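Local coordinates for protein coclaurine N-methyltransferase (Coptis japonica, PDB 6GKV) that probably transfers a methyl group from S-adenosyl-L-methionine to the ring nitrogen of coclaurine and related tetrahydroisoquinolines in plant alkaloid biosynthesis, at residues S72-I77 / N321-F326; L82-G87 / D300-M305; L137-A142 / E161-E166. One frame throughout, in Å; residues are numbered along the deposited sequence.

Contact 1: residues S72-I77 / N321-F326; sequences SQLYEI and NYWRGF. With SAH (S-adenosyl-L-homocysteine), chain C; F2W (6,7-dimethoxy-2-methyl-1,2,3,4-tetrahydroisoquinolin-2-ium), chain D.
Leu74 and Ile77 reach helix 313-335 chiefly through their CD1 methyls, and both methyls meet the benzo part of the Trp323 indole. Leu74 CD1 approaches CH2 of Trp323 obliquely at 4.0 Å; Ile77 CD1 lies at the indole edge, in its plane, 3.9 Å from CZ2 of Trp323. With Leu74 CG anti to the backbone N (chi1 -160°) and chi2 at 52°, its CD1 also comes beside the Tyr322 hydroxyl, itself hydrogen-bonded to the carbonyl of Val250. Leu74 CG meanwhile backs the Tyr75 ring, whose opposite face carries the ribose of S-adenosyl-L-homocysteine, with C2' of the ligand 3.6 Å above the ring plane. Tyr75 OH lies 3.4 Å from the ligand's SD and is hydrogen-bonded to His202 NE2. Within the helix the rings lean on one another: Tyr322 CE2 sits over one indole face, and Trp323 CZ3 over one face of Phe326. The other Phe326 face meets CAM, a methoxy methyl of N-methylheliamine, so the apolar layer ends at the pocket that holds this ligand. Around this core, helix 281-297 packs on Trp323 and Phe326, helix 299-309 touches Trp323 through Phe306, and helix 157-168 borders Glu76.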
loop_
_atom_site.group_PDB
_atom_site.type_symbol
_atom_site.label_atom_id
_atom_site.label_comp_id
_atom_site.label_asym_id
_atom_site.label_seq_id
_atom_site.Cartn_x
_atom_site.Cartn_y
_atom_site.Cartn_z
ATOM N N SER A 72 0.781 -22.131 -24.644
ATOM C CA SER A 72 0.519 -23.480 -25.151
ATOM C C SER A 72 -0.334 -24.326 -24.209
ATOM O O SER A 72 -1.291 -24.966 -24.656
ATOM C CB SER A 72 1.832 -24.216 -25.443
ATOM O OG SER A 72 2.223 -24.069 -26.795
ATOM N N GLN A 73 0.022 -24.353 -22.924
ATOM C CA GLN A 73 -0.715 -25.169 -21.960
ATOM C C GLN A 73 -2.076 -24.544 -21.681
ATOM O O GLN A 73 -3.067 -25.238 -21.442
ATOM C CB GLN A 73 0.075 -25.341 -20.655
ATOM C CG GLN A 73 1.277 -26.272 -20.778
ATOM C CD GLN A 73 1.840 -26.710 -19.433
ATOM O OE1 GLN A 73 1.137 -27.295 -18.602
ATOM N NE2 GLN A 73 3.114 -26.421 -19.213
ATOM N N LEU A 74 -2.097 -23.219 -21.744
ATOM C CA LEU A 74 -3.258 -22.409 -21.413
ATOM C C LEU A 74 -3.432 -21.394 -22.543
ATOM O O LEU A 74 -2.517 -21.233 -23.346
ATOM C CB LEU A 74 -3.035 -21.728 -20.061
ATOM C CG LEU A 74 -4.186 -21.191 -19.223
ATOM C CD1 LEU A 74 -5.260 -22.252 -19.004
ATOM C CD2 LEU A 74 -3.599 -20.730 -17.904
ATOM N N TYR A 75 -4.594 -20.748 -22.640
ATOM C CA TYR A 75 -4.800 -19.620 -23.577
ATOM C C TYR A 75 -4.799 -19.952 -25.093
ATOM O O TYR A 75 -4.963 -19.050 -25.925
ATOM C CB TYR A 75 -3.751 -18.529 -23.292
ATOM C CG TYR A 75 -3.858 -17.981 -21.888
ATOM C CD1 TYR A 75 -5.108 -17.772 -21.310
ATOM C CD2 TYR A 75 -2.725 -17.714 -21.129
ATOM C CE1 TYR A 75 -5.233 -17.290 -20.036
ATOM C CE2 TYR A 75 -2.843 -17.232 -19.839
ATOM C CZ TYR A 75 -4.108 -17.020 -19.299
ATOM O OH TYR A 75 -4.267 -16.532 -18.015
ATOM N N GLU A 76 -4.610 -21.226 -25.450
ATOM C CA GLU A 76 -4.895 -21.703 -26.809
ATOM C C GLU A 76 -6.040 -22.709 -26.739
ATOM O O GLU A 76 -5.947 -23.822 -27.256
ATOM C CB GLU A 76 -3.668 -22.352 -27.469
ATOM C CG GLU A 76 -2.725 -21.396 -28.205
ATOM C CD GLU A 76 -3.403 -20.573 -29.283
ATOM O OE1 GLU A 76 -4.418 -21.015 -29.859
ATOM O OE2 GLU A 76 -2.902 -19.472 -29.559
ATOM N N ILE A 77 -7.119 -22.308 -26.082
ATOM C CA ILE A 77 -8.238 -23.196 -25.826
ATOM C C ILE A 77 -9.278 -23.084 -26.927
ATOM O O ILE A 77 -9.640 -21.976 -27.313
ATOM C CB ILE A 77 -8.900 -22.876 -24.471
ATOM C CG1 ILE A 77 -7.829 -22.668 -23.381
ATOM C CG2 ILE A 77 -9.935 -23.957 -24.121
ATOM C CD1 ILE A 77 -6.843 -23.853 -23.222
ATOM N N ASN A 321 -11.276 -33.043 -15.940
ATOM C CA ASN A 321 -10.999 -32.897 -14.521
ATOM C C ASN A 321 -9.946 -31.821 -14.281
ATOM O O ASN A 321 -9.792 -31.314 -13.162
ATOM C CB ASN A 321 -10.563 -34.230 -13.930
ATOM C CG ASN A 321 -11.717 -35.183 -13.782
ATOM O OD1 ASN A 321 -12.760 -34.810 -13.243
ATOM N ND2 ASN A 321 -11.555 -36.420 -14.271
ATOM N N TYR A 322 -9.213 -31.483 -15.341
ATOM C CA TYR A 322 -8.306 -30.356 -15.264
ATOM C C TYR A 322 -9.139 -29.106 -15.057
ATOM O O TYR A 322 -8.862 -28.283 -14.187
ATOM C CB TYR A 322 -7.449 -30.185 -16.528
ATOM C CG TYR A 322 -6.773 -28.829 -16.487
ATOM C CD1 TYR A 322 -5.597 -28.654 -15.769
ATOM C CD2 TYR A 322 -7.343 -27.711 -17.101
ATOM C CE1 TYR A 322 -4.990 -27.421 -15.675
ATOM C CE2 TYR A 322 -6.738 -26.452 -17.005
ATOM C CZ TYR A 322 -5.558 -26.325 -16.294
ATOM O OH TYR A 322 -4.923 -25.118 -16.188
ATOM N N TRP A 323 -10.154 -28.957 -15.898
ATOM C CA TRP A 323 -10.954 -27.760 -15.871
ATOM C C TRP A 323 -11.797 -27.699 -14.584
ATOM O O TRP A 323 -12.016 -26.618 -14.028
ATOM C CB TRP A 323 -11.802 -27.679 -17.139
ATOM C CG TRP A 323 -10.951 -27.131 -18.280
ATOM C CD1 TRP A 323 -10.509 -27.812 -19.387
ATOM C CD2 TRP A 323 -10.380 -25.821 -18.376
ATOM N NE1 TRP A 323 -9.729 -26.993 -20.175
ATOM C CE2 TRP A 323 -9.635 -25.749 -19.569
ATOM C CE3 TRP A 323 -10.444 -24.666 -17.571
ATOM C CZ2 TRP A 323 -8.963 -24.601 -19.988
ATOM C CZ3 TRP A 323 -9.777 -23.517 -17.979
ATOM C CH2 TRP A 323 -9.046 -23.493 -19.172
ATOM N N ARG A 324 -12.215 -28.855 -14.079
ATOM C CA ARG A 324 -12.882 -28.919 -12.776
ATOM C C ARG A 324 -11.987 -28.379 -11.680
ATOM O O ARG A 324 -12.391 -27.496 -10.948
ATOM C CB ARG A 324 -13.296 -30.348 -12.445
ATOM C CG ARG A 324 -14.525 -30.812 -13.196
ATOM C CD ARG A 324 -14.679 -32.324 -13.103
ATOM N NE ARG A 324 -15.941 -32.747 -13.683
ATOM C CZ ARG A 324 -16.246 -34.004 -13.978
ATOM N NH1 ARG A 324 -15.366 -34.972 -13.758
ATOM N NH2 ARG A 324 -17.428 -34.285 -14.509
ATOM N N GLY A 325 -10.761 -28.884 -11.581
ATOM C CA GLY A 325 -9.784 -28.358 -10.632
ATOM C C GLY A 325 -9.423 -26.891 -10.843
ATOM O O GLY A 325 -8.985 -26.213 -9.921
ATOM N N PHE A 326 -9.577 -26.398 -12.066
ATOM C CA PHE A 326 -9.382 -24.981 -12.344
ATOM C C PHE A 326 -10.374 -24.181 -11.525
ATOM O O PHE A 326 -10.024 -23.310 -10.740
ATOM C CB PHE A 326 -9.597 -24.716 -13.832
ATOM C CG PHE A 326 -9.312 -23.315 -14.257
ATOM C CD1 PHE A 326 -8.034 -22.955 -14.681
ATOM C CD2 PHE A 326 -10.318 -22.364 -14.277
ATOM C CE1 PHE A 326 -7.763 -21.661 -15.103
ATOM C CE2 PHE A 326 -10.052 -21.072 -14.685
ATOM C CZ PHE A 326 -8.772 -20.724 -15.100
HETATM N N SAH C . -8.273 -10.261 -20.403
HETATM C CA SAH C . -9.064 -11.417 -20.800
HETATM C CB SAH C . -8.341 -12.713 -20.464
HETATM C CG SAH C . -7.476 -12.688 -19.206
HETATM S SD SAH C . -6.496 -14.208 -19.058
HETATM C C SAH C . -10.433 -11.418 -20.137
HETATM O O SAH C . -10.609 -10.684 -19.164
HETATM O OXT SAH C . -11.359 -12.140 -20.547
HETATM C "C5'" SAH C . -4.951 -13.404 -19.568
HETATM C "C4'" SAH C . -4.926 -12.938 -21.028
HETATM O "O4'" SAH C . -3.666 -12.368 -21.344
HETATM C "C3'" SAH C . -5.145 -14.078 -22.014
HETATM O "O3'" SAH C . -5.902 -13.598 -23.097
HETATM C "C2'" SAH C . -3.774 -14.414 -22.545
HETATM O "O2'" SAH C . -3.897 -14.851 -23.876
HETATM C "C1'" SAH C . -3.059 -13.069 -22.423
HETATM N N9 SAH C . -1.597 -13.196 -22.229
HETATM C C8 SAH C . -0.917 -13.942 -21.290
HETATM N N7 SAH C . 0.416 -13.761 -21.480
HETATM C C5 SAH C . 0.597 -12.911 -22.529
HETATM C C6 SAH C . 1.736 -12.393 -23.158
HETATM N N6 SAH C . 2.963 -12.716 -22.740
HETATM N N1 SAH C . 1.583 -11.535 -24.231
HETATM C C2 SAH C . 0.318 -11.200 -24.681
HETATM N N3 SAH C . -0.801 -11.713 -24.057
HETATM C C4 SAH C . -0.661 -12.555 -23.003
HETATM C CAM F2W D . -9.053 -20.130 -10.979
HETATM O OAK F2W D . -7.966 -19.491 -10.270
HETATM C CAB F2W D . -7.445 -18.468 -11.022
HETATM C CAA F2W D . -7.955 -18.095 -12.271
HETATM C CAF F2W D . -7.337 -17.049 -12.952
HETATM C CAJ F2W D . -7.793 -16.586 -14.173
HETATM C CAI F2W D . -6.779 -15.818 -15.082
HETATM N NAH F2W D . -6.336 -14.683 -14.256
HETATM C CAO F2W D . -5.198 -14.163 -15.038
HETATM C CAG F2W D . -5.705 -15.418 -13.156
HETATM C CAE F2W D . -6.310 -16.352 -12.375
HETATM C CAD F2W D . -5.782 -16.743 -11.147
HETATM C CAC F2W D . -6.384 -17.780 -10.456
HETATM O OAL F2W D . -5.960 -18.249 -9.241
HETATM C CAN F2W D . -4.862 -17.587 -8.584
#

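Contact 2: residues L82-G87 / D300-M305; sequences LKIMNG and DVIKPM
A helix-helix contact, its centre about 20 Å from the centre of the chain, joins helix 79-85 to helix 299-309, and a single isoleucine, Ile84, packs against three residues of the partner: Val301, Ile302 and Met305. The two branches of Ile84 largely take different partners. CG2 takes Ile302, lying 3.8 Å from CD1 of that residue, and the two isoleucine side chains run past each other in opposite directions. The longer branch carries CD1 to the other two partners: Ile84 CD1 meets Val301 CG1 at 4.0 Å and Met305 CE at 3.9 Å, in both cases tip to tip. An extended chi2 of 169° carries CD1 outward, where it meets both. Met305 stretches across from one turn beyond Val301, extended through chi1 and chi2, then bent at chi3 (-61°), which places its CE against the Ile84 methyl. Pro304 interrupts the backbone bonding of helix 299-309, and the bond from Met305 N to Val301 O is weak. Phe81 of helix 79-85 extends the apolar patch onto Ile302 and Met305, while Leu295 of helix 281-297 adjoins Ile302. No hydrogen bond or ion pair crosses between the segments; methyl and methylene carbons, one of them the methionine CE, meet at ordinary van der Waals distances, which suggests that shape and exclusion of water, rather than directed polar bonds, largely account for the association.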
loop_
_atom_site.group_PDB
_atom_site.type_symbol
_atom_site.label_atom_id
_atom_site.label_comp_id
_atom_site.label_asym_id
_atom_site.label_seq_id
_atom_site.Cartn_x
_atom_site.Cartn_y
_atom_site.Cartn_z
ATOM N N LEU A 82 -15.100 -22.889 -24.674
ATOM C CA LEU A 82 -15.263 -21.689 -23.865
ATOM C C LEU A 82 -16.724 -21.203 -23.861
ATOM O O LEU A 82 -17.210 -20.746 -22.837
ATOM C CB LEU A 82 -14.290 -20.592 -24.339
ATOM C CG LEU A 82 -12.831 -20.970 -24.030
ATOM C CD1 LEU A 82 -11.849 -19.963 -24.590
ATOM C CD2 LEU A 82 -12.585 -21.171 -22.518
ATOM N N LYS A 83 -17.437 -21.355 -24.978
ATOM C CA LYS A 83 -18.829 -20.900 -25.027
ATOM C C LYS A 83 -19.729 -21.729 -24.114
ATOM O O LYS A 83 -20.811 -21.273 -23.722
ATOM C CB LYS A 83 -19.393 -20.909 -26.447
ATOM C CG LYS A 83 -18.345 -20.803 -27.553
ATOM C CD LYS A 83 -18.988 -20.514 -28.914
ATOM C CE LYS A 83 -19.491 -19.068 -28.976
ATOM N NZ LYS A 83 -19.530 -18.545 -30.386
ATOM N N ILE A 84 -19.289 -22.938 -23.776
ATOM C CA ILE A 84 -20.030 -23.780 -22.854
ATOM C C ILE A 84 -19.684 -23.426 -21.396
ATOM O O ILE A 84 -20.577 -23.228 -20.558
ATOM C CB ILE A 84 -19.745 -25.250 -23.142
ATOM C CG1 ILE A 84 -20.248 -25.620 -24.540
ATOM C CG2 ILE A 84 -20.425 -26.141 -22.128
ATOM C CD1 ILE A 84 -19.781 -26.974 -25.013
ATOM N N MET A 85 -18.391 -23.336 -21.098
ATOM C CA MET A 85 -17.985 -23.055 -19.734
ATOM C C MET A 85 -18.201 -21.586 -19.372
ATOM O O MET A 85 -18.726 -21.295 -18.301
ATOM C CB MET A 85 -16.528 -23.442 -19.500
ATOM C CG MET A 85 -16.158 -23.420 -18.026
ATOM S SD MET A 85 -14.468 -23.916 -17.654
ATOM C CE MET A 85 -13.567 -22.388 -17.965
ATOM N N ASN A 86 -17.794 -20.668 -20.254
ATOM C CA ASN A 86 -17.967 -19.234 -19.999
ATOM C C ASN A 86 -19.385 -18.808 -20.360
ATOM O O ASN A 86 -20.115 -19.560 -21.013
ATOM C CB ASN A 86 -16.957 -18.389 -20.785
ATOM C CG ASN A 86 -15.505 -18.668 -20.392
ATOM O OD1 ASN A 86 -15.224 -19.505 -19.522
ATOM N ND2 ASN A 86 -14.575 -17.971 -21.047
ATOM N N GLY A 87 -19.770 -17.603 -19.933
ATOM C CA GLY A 87 -21.058 -17.019 -20.291
ATOM C C GLY A 87 -21.049 -16.427 -21.691
ATOM O O GLY A 87 -20.158 -16.735 -22.483
ATOM N N ASP A 300 -22.300 -34.096 -21.661
ATOM C CA ASP A 300 -22.754 -34.834 -22.832
ATOM C C ASP A 300 -22.159 -34.281 -24.144
ATOM O O ASP A 300 -21.963 -35.043 -25.087
ATOM C CB ASP A 300 -24.295 -34.860 -22.899
ATOM C CG ASP A 300 -24.923 -33.468 -22.884
ATOM O OD1 ASP A 300 -24.311 -32.536 -22.319
ATOM O OD2 ASP A 300 -26.040 -33.313 -23.435
ATOM N N VAL A 301 -21.855 -32.982 -24.194
ATOM C CA VAL A 301 -21.279 -32.340 -25.389
ATOM C C VAL A 301 -19.777 -32.050 -25.221
ATOM O O VAL A 301 -19.025 -31.961 -26.205
ATOM C CB VAL A 301 -22.039 -31.020 -25.740
ATOM C CG1 VAL A 301 -22.191 -30.147 -24.515
ATOM C CG2 VAL A 301 -21.344 -30.238 -26.854
ATOM N N ILE A 302 -19.331 -31.930 -23.977
ATOM C CA ILE A 302 -17.918 -31.677 -23.705
ATOM C C ILE A 302 -17.078 -32.950 -23.876
ATOM O O ILE A 302 -15.969 -32.905 -24.406
ATOM C CB ILE A 302 -17.721 -31.097 -22.293
ATOM C CG1 ILE A 302 -18.352 -29.698 -22.219
ATOM C CG2 ILE A 302 -16.244 -31.028 -21.931
ATOM C CD1 ILE A 302 -18.159 -28.981 -20.885
ATOM N N LYS A 303 -17.620 -34.088 -23.452
ATOM C CA LYS A 303 -16.908 -35.362 -23.546
ATOM C C LYS A 303 -16.535 -35.720 -25.004
ATOM O O LYS A 303 -15.372 -36.015 -25.279
ATOM C CB LYS A 303 -17.741 -36.481 -22.900
ATOM C CG LYS A 303 -17.119 -37.862 -22.940
ATOM C CD LYS A 303 -16.322 -38.110 -21.675
ATOM C CE LYS A 303 -15.543 -39.400 -21.738
ATOM N NZ LYS A 303 -14.851 -39.638 -20.452
ATOM N N PRO A 304 -17.506 -35.703 -25.943
ATOM C CA PRO A 304 -17.084 -35.952 -27.323
ATOM C C PRO A 304 -16.147 -34.878 -27.876
ATOM O O PRO A 304 -15.309 -35.169 -28.728
ATOM C CB PRO A 304 -18.410 -35.970 -28.093
ATOM C CG PRO A 304 -19.403 -36.427 -27.092
ATOM C CD PRO A 304 -18.977 -35.741 -25.831
ATOM N N MET A 305 -16.283 -33.652 -27.394
ATOM C CA MET A 305 -15.420 -32.583 -27.863
ATOM C C MET A 305 -13.966 -32.806 -27.438
ATOM O O MET A 305 -13.037 -32.530 -28.203
ATOM C CB MET A 305 -15.926 -31.248 -27.346
ATOM C CG MET A 305 -15.025 -30.086 -27.670
ATOM S SD MET A 305 -15.633 -28.610 -26.861
ATOM C CE MET A 305 -17.264 -28.435 -27.603
#

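Contact 3: residues L137-A142 / E161-E166; sequences LTLHVA and EYIEEE
Leu139 and Ile163 make the closest meeting between helices 136-143 and 157-168, with Leu139 CD2 4.0 Å from CG2 of Ile163. Both side chains leave their helices toward the partner and pass at a slant, so that one terminal methyl of the leucine rests on the short branch of the isoleucine. With chi1 at -54° Leu139 CG stands anti to the carbonyl carbon; chi2 (179°) extends CD1, and CD2, the other branch, meets Ile163. One residue earlier, Thr138 adds a looser touch, its CG2 lying 4.5 Å from the same Ile163 CG2. In the next shell, OG1 of Thr138 is hydrogen-bonded to OD2 of Asp129 in strand 126-130, which probably helps set the rotation that presents the methyl; the threonine side chain also packs on Val150 and Ala152 of strand 149-154. On the partner helix, Glu166 lays its CB over the rim of one face of the Tyr162 ring, and its OE1 forms a salt bridge with Arg170, a residue that also touches Leu139. The apolar centre is thus bordered by a charged pair. Farther out, Leu112 and Cys116 of helix 104-118 cover other sides of helix 136-143, with contacts to Leu137, His140 and Val141. The side chain of Ile163 lies about 5 Å from that of Gln159, which binds S-adenosyl-L-homocysteine. Both helices belong to the alternating strand-helix part, helix 136-143 linking strands 126-130 and 149-154 and helix 157-168 linking strands 149-154 and 176-179, in a sheet of order 3-2-1-4-5-7-6, the Rossmann-like fold of S-adenosylmethionine-dependent methyltransferases.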
loop_
_atom_site.group_PDB
_atom_site.type_symbol
_atom_site.label_atom_id
_atom_site.label_comp_id
_atom_site.label_asym_id
_atom_site.label_seq_id
_atom_site.Cartn_x
_atom_site.Cartn_y
_atom_site.Cartn_z
ATOM N N LEU A 137 -14.291 -7.671 -23.275
ATOM C CA LEU A 137 -14.223 -6.222 -23.056
ATOM C C LEU A 137 -14.145 -5.439 -24.362
ATOM O O LEU A 137 -14.828 -4.429 -24.520
ATOM C CB LEU A 137 -13.029 -5.868 -22.174
ATOM C CG LEU A 137 -12.787 -4.394 -21.826
ATOM C CD1 LEU A 137 -13.984 -3.755 -21.091
ATOM C CD2 LEU A 137 -11.517 -4.278 -20.994
ATOM N N THR A 138 -13.314 -5.906 -25.293
ATOM C CA THR A 138 -13.187 -5.264 -26.600
ATOM C C THR A 138 -14.545 -5.103 -27.262
ATOM O O THR A 138 -14.935 -3.997 -27.624
ATOM C CB THR A 138 -12.254 -6.062 -27.530
ATOM O OG1 THR A 138 -10.902 -5.894 -27.094
ATOM C CG2 THR A 138 -12.370 -5.573 -28.965
ATOM N N LEU A 139 -15.272 -6.205 -27.391
ATOM C CA LEU A 139 -16.563 -6.199 -28.073
ATOM C C LEU A 139 -17.586 -5.321 -27.352
ATOM O O LEU A 139 -18.416 -4.660 -27.979
ATOM C CB LEU A 139 -17.086 -7.632 -28.205
ATOM C CG LEU A 139 -16.059 -8.547 -28.866
ATOM C CD1 LEU A 139 -16.545 -10.011 -29.006
ATOM C CD2 LEU A 139 -15.661 -7.940 -30.212
ATOM N N HIS A 140 -17.515 -5.324 -26.029
ATOM C CA HIS A 140 -18.475 -4.606 -25.202
ATOM C C HIS A 140 -18.275 -3.102 -25.330
ATOM O O HIS A 140 -19.229 -2.350 -25.550
ATOM C CB HIS A 140 -18.340 -5.047 -23.743
ATOM C CG HIS A 140 -19.271 -4.344 -22.802
ATOM N ND1 HIS A 140 -18.929 -3.181 -22.145
ATOM C CD2 HIS A 140 -20.526 -4.655 -22.397
ATOM C CE1 HIS A 140 -19.935 -2.802 -21.375
ATOM N NE2 HIS A 140 -20.915 -3.677 -21.511
ATOM N N VAL A 141 -17.027 -2.666 -25.190
ATOM C CA VAL A 141 -16.690 -1.257 -25.356
ATOM C C VAL A 141 -16.945 -0.830 -26.802
ATOM O O VAL A 141 -17.492 0.248 -27.048
ATOM C CB VAL A 141 -15.214 -0.976 -24.965
ATOM C CG1 VAL A 141 -14.782 0.426 -25.381
ATOM C CG2 VAL A 141 -15.017 -1.176 -23.477
ATOM N N ALA A 142 -16.563 -1.686 -27.751
ATOM C CA ALA A 142 -16.775 -1.383 -29.161
ATOM C C ALA A 142 -18.248 -1.126 -29.399
ATOM O O ALA A 142 -18.606 -0.190 -30.111
ATOM C CB ALA A 142 -16.288 -2.515 -30.052
ATOM N N GLU A 161 -8.469 -15.072 -33.683
ATOM C CA GLU A 161 -9.521 -15.797 -34.428
ATOM C C GLU A 161 -10.907 -15.255 -34.142
ATOM O O GLU A 161 -11.553 -14.624 -34.975
ATOM C CB GLU A 161 -9.526 -17.282 -34.036
ATOM C CG GLU A 161 -8.615 -18.254 -34.807
ATOM C CD GLU A 161 -8.470 -17.920 -36.280
ATOM O OE1 GLU A 161 -9.482 -17.575 -36.938
ATOM O OE2 GLU A 161 -7.339 -18.034 -36.797
ATOM N N TYR A 162 -11.321 -15.491 -32.907
ATOM C CA TYR A 162 -12.700 -15.357 -32.505
ATOM C C TYR A 162 -13.183 -13.919 -32.546
ATOM O O TYR A 162 -14.356 -13.655 -32.838
ATOM C CB TYR A 162 -12.891 -15.934 -31.097
ATOM C CG TYR A 162 -14.284 -15.706 -30.593
ATOM C CD1 TYR A 162 -15.335 -16.467 -31.066
ATOM C CD2 TYR A 162 -14.553 -14.714 -29.660
ATOM C CE1 TYR A 162 -16.616 -16.260 -30.621
ATOM C CE2 TYR A 162 -15.833 -14.494 -29.211
ATOM C CZ TYR A 162 -16.866 -15.269 -29.697
ATOM O OH TYR A 162 -18.151 -15.057 -29.246
ATOM N N ILE A 163 -12.292 -12.979 -32.260
ATOM C CA ILE A 163 -12.742 -11.607 -32.108
ATOM C C ILE A 163 -13.070 -11.022 -33.475
ATOM O O ILE A 163 -14.181 -10.553 -33.698
ATOM C CB ILE A 163 -11.697 -10.758 -31.366
ATOM C CG1 ILE A 163 -11.669 -11.189 -29.897
ATOM C CG2 ILE A 163 -12.054 -9.300 -31.444
ATOM C CD1 ILE A 163 -10.450 -10.751 -29.134
ATOM N N GLU A 164 -12.122 -11.095 -34.398
ATOM C CA GLU A 164 -12.312 -10.529 -35.722
ATOM C C GLU A 164 -13.577 -11.067 -36.390
ATOM O O GLU A 164 -14.317 -10.326 -37.043
ATOM C CB GLU A 164 -11.079 -10.805 -36.584
ATOM C CG GLU A 164 -9.858 -10.027 -36.107
ATOM C CD GLU A 164 -8.681 -10.108 -37.056
ATOM O OE1 GLU A 164 -8.630 -11.055 -37.874
ATOM O OE2 GLU A 164 -7.814 -9.207 -36.983
ATOM N N GLU A 165 -13.834 -12.355 -36.197
ATOM C CA GLU A 165 -15.005 -12.985 -36.780
ATOM C C GLU A 165 -16.288 -12.524 -36.095
ATOM O O GLU A 165 -17.248 -12.107 -36.756
ATOM C CB GLU A 165 -14.861 -14.501 -36.708
ATOM C CG GLU A 165 -13.529 -14.983 -37.271
ATOM C CD GLU A 165 -13.671 -16.137 -38.239
ATOM O OE1 GLU A 165 -14.679 -16.869 -38.140
ATOM O OE2 GLU A 165 -12.778 -16.306 -39.101
ATOM N N GLU A 166 -16.291 -12.572 -34.767
ATOM C CA GLU A 166 -17.480 -12.220 -34.006
ATOM C C GLU A 166 -17.688 -10.711 -33.908
ATOM O O GLU A 166 -18.675 -10.265 -33.323
ATOM C CB GLU A 166 -17.414 -12.829 -32.606
ATOM C CG GLU A 166 -18.392 -13.971 -32.410
ATOM C CD GLU A 166 -19.793 -13.496 -32.105
ATOM O OE1 GLU A 166 -20.012 -12.983 -30.991
ATOM O OE2 GLU A 166 -20.678 -13.640 -32.976
#

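All three contacts depend on apolar side chains, with no hydrogen bond between the paired segments, yet they differ in setting. Contact 3 is buried within the Rossmann-like part, where both helices lie beside the parallel strands. Contacts 1 and 2 are partly buried and bring the segments 72-77 and 82-87 against the late helices. They adjoin directly: Met85 CE lies 3.9 Å from Trp323 CE3, and their late segments come from successive helices, 299-309 and 313-335. Contact 1 is rich in rings and reaches both ligands; contact 2 is aliphatic and lies away from both ligand pockets. Contact 2 also brushes contact 3, where Lys83 NZ approaches CE1 of Tyr162 at 3.7 Å.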